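PDB 4PHR: putative glycosyltransferase (GalT1) from Streptococcus parasanguinis, which probably acts as a glycosyltransferase, its GT-D-fold domain binding the nucleotide UDP in the presence of manganese. Local coordinates for residues A[143-148]-A[164-170]. Numbering follows the deposited sequence.
Sequences WRGKDL and LFVAASS
The apolar centre is a T-shaped pair in which the edge of F165 (chi1 m) meets the face of the W143 indole (chi1 p): six-membered-ring centroids lie 4.8 Å apart, planes at 64°. L164 CD1 packs 3.7 Å from W143 CZ2, while L148 (mt) places CD1 3.6 Å from A168 CB and 4.0 Å from F165 CD1. Strand 200-204 continues this packing through L202, which touches both L148 and F165. At the indole edge, W143 NE1 donates to L164 O (3.0 Å). Farther out, each segment reverses in a beta turn, type II over 143-146 with G145 at positive phi (74°), and type I over 165-168. G145 N donates to A167 O at 2.9 Å. The two segments keep in step, R144 nearest A167 and G145 nearest A168 (CA–CA 5.0 Å each), and become parallel strands at the D147–S170 bridge (CA–CA 4.8 Å); S169 N donates a hydrogen bond to K146 O (2.8 Å) and L148 N to S170 O (2.9 Å). At the polar edge, S170 OG (chi1 p) donates to D147 OD1 at 2.6 Å and is also hydrogen-bonded to R199. The bridge thus begins the pairing of adjacent strands 147-153 and 170-176 in the five-stranded parallel sheet of the UDP-binding GT-D domain.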
loop_
_atom_site.group_PDB
_atom_site.type_symbol
_atom_site.label_atom_id
_atom_site.label_comp_id
_atom_site.label_asym_id
_atom_site.label_seq_id
_atom_site.Cartn_x
_atom_site.Cartn_y
_atom_site.Cartn_z
ATOM N N TRP A 143 4.320 4.551 -13.805
ATOM C CA TRP A 143 5.764 4.778 -13.741
ATOM C C TRP A 143 6.498 4.641 -15.076
ATOM O O TRP A 143 7.703 4.861 -15.143
ATOM C CB TRP A 143 6.422 3.899 -12.672
ATOM C CG TRP A 143 6.099 2.439 -12.758
ATOM C CD1 TRP A 143 6.629 1.526 -13.624
ATOM C CD2 TRP A 143 5.192 1.719 -11.919
ATOM N NE1 TRP A 143 6.094 0.282 -13.384
ATOM C CE2 TRP A 143 5.215 0.373 -12.336
ATOM C CE3 TRP A 143 4.362 2.083 -10.852
ATOM C CZ2 TRP A 143 4.435 -0.612 -11.729
ATOM C CZ3 TRP A 143 3.591 1.106 -10.244
ATOM C CH2 TRP A 143 3.636 -0.231 -10.683
ATOM N N ARG A 144 5.780 4.320 -16.150
ATOM C CA ARG A 144 6.426 4.212 -17.451
ATOM C C ARG A 144 7.078 5.542 -17.808
ATOM O O ARG A 144 6.421 6.581 -17.796
ATOM C CB ARG A 144 5.425 3.815 -18.539
ATOM C CG ARG A 144 6.063 3.735 -19.929
ATOM C CD ARG A 144 5.033 3.661 -21.047
ATOM N NE ARG A 144 4.502 2.314 -21.236
ATOM C CZ ARG A 144 5.089 1.371 -21.972
ATOM N NH1 ARG A 144 6.240 1.615 -22.584
ATOM N NH2 ARG A 144 4.523 0.178 -22.091
ATOM N N GLY A 145 8.371 5.501 -18.117
ATOM C CA GLY A 145 9.106 6.693 -18.494
ATOM C C GLY A 145 9.421 7.646 -17.355
ATOM O O GLY A 145 9.890 8.764 -17.588
ATOM N N LYS A 146 9.186 7.217 -16.117
ATOM C CA LYS A 146 9.434 8.086 -14.978
ATOM C C LYS A 146 10.734 7.720 -14.283
ATOM O O LYS A 146 11.154 6.561 -14.295
ATOM C CB LYS A 146 8.291 7.994 -13.965
ATOM C CG LYS A 146 6.917 8.330 -14.522
ATOM C CD LYS A 146 6.850 9.771 -14.989
ATOM C CE LYS A 146 5.409 10.230 -15.143
ATOM N NZ LYS A 146 4.665 9.415 -16.138
ATOM N N ASP A 147 11.369 8.716 -13.674
ATOM C CA ASP A 147 12.464 8.459 -12.740
ATOM C C ASP A 147 11.861 8.225 -11.367
ATOM O O ASP A 147 11.111 9.063 -10.869
ATOM C CB ASP A 147 13.425 9.646 -12.698
ATOM C CG ASP A 147 14.154 9.849 -14.014
ATOM O OD1 ASP A 147 14.814 8.896 -14.483
ATOM O OD2 ASP A 147 14.055 10.957 -14.578
ATOM N N LEU A 148 12.188 7.086 -10.761
ATOM C CA LEU A 148 11.557 6.681 -9.513
ATOM C C LEU A 148 12.463 6.825 -8.308
ATOM O O LEU A 148 13.671 6.578 -8.393
ATOM C CB LEU A 148 11.121 5.218 -9.586
ATOM C CG LEU A 148 10.112 4.861 -10.670
ATOM C CD1 LEU A 148 9.806 3.366 -10.647
ATOM C CD2 LEU A 148 8.859 5.704 -10.494
ATOM N N LEU A 164 8.437 -5.728 -13.122
ATOM C CA LEU A 164 7.426 -4.756 -12.704
ATOM C C LEU A 164 7.776 -3.305 -13.068
ATOM O O LEU A 164 6.932 -2.561 -13.569
ATOM C CB LEU A 164 7.169 -4.872 -11.203
ATOM C CG LEU A 164 6.072 -3.985 -10.609
ATOM C CD1 LEU A 164 4.721 -4.263 -11.273
ATOM C CD2 LEU A 164 6.005 -4.222 -9.115
ATOM N N PHE A 165 9.022 -2.910 -12.824
ATOM C CA PHE A 165 9.452 -1.535 -13.070
ATOM C C PHE A 165 10.370 -1.382 -14.284
ATOM O O PHE A 165 11.099 -0.395 -14.386
ATOM C CB PHE A 165 10.166 -0.969 -11.830
ATOM C CG PHE A 165 9.317 -0.959 -10.587
ATOM C CD1 PHE A 165 8.149 -0.231 -10.541
ATOM C CD2 PHE A 165 9.698 -1.669 -9.470
ATOM C CE1 PHE A 165 7.362 -0.222 -9.409
ATOM C CE2 PHE A 165 8.918 -1.658 -8.317
ATOM C CZ PHE A 165 7.752 -0.935 -8.290
ATOM N N VAL A 166 10.327 -2.327 -15.217
ATOM C CA VAL A 166 11.291 -2.315 -16.321
ATOM C C VAL A 166 11.227 -1.038 -17.163
ATOM O O VAL A 166 12.245 -0.581 -17.693
ATOM C CB VAL A 166 11.165 -3.574 -17.224
ATOM C CG1 VAL A 166 9.887 -3.539 -18.049
ATOM C CG2 VAL A 166 12.379 -3.688 -18.134
ATOM N N ALA A 167 10.039 -0.456 -17.278
ATOM C CA ALA A 167 9.863 0.703 -18.150
ATOM C C ALA A 167 10.099 2.043 -17.444
ATOM O O ALA A 167 9.998 3.103 -18.058
ATOM C CB ALA A 167 8.503 0.664 -18.834
ATOM N N ALA A 168 10.416 1.998 -16.154
ATOM C CA ALA A 168 10.855 3.196 -15.455
ATOM C C ALA A 168 12.200 3.635 -16.028
ATOM O O ALA A 168 13.051 2.799 -16.341
ATOM C CB ALA A 168 10.977 2.923 -13.971
ATOM N N SER A 169 12.399 4.942 -16.168
ATOM C CA SER A 169 13.644 5.445 -16.749
ATOM C C SER A 169 14.848 5.237 -15.834
ATOM O O SER A 169 15.966 5.016 -16.295
ATOM C CB SER A 169 13.508 6.923 -17.092
ATOM O OG SER A 169 12.576 7.080 -18.137
ATOM N N SER A 170 14.623 5.337 -14.533
ATOM C CA SER A 170 15.676 5.061 -13.572
ATOM C C SER A 170 15.031 4.760 -12.233
ATOM O O SER A 170 13.876 5.130 -11.989
ATOM C CB SER A 170 16.641 6.242 -13.453
ATOM O OG SER A 170 16.040 7.319 -12.758
#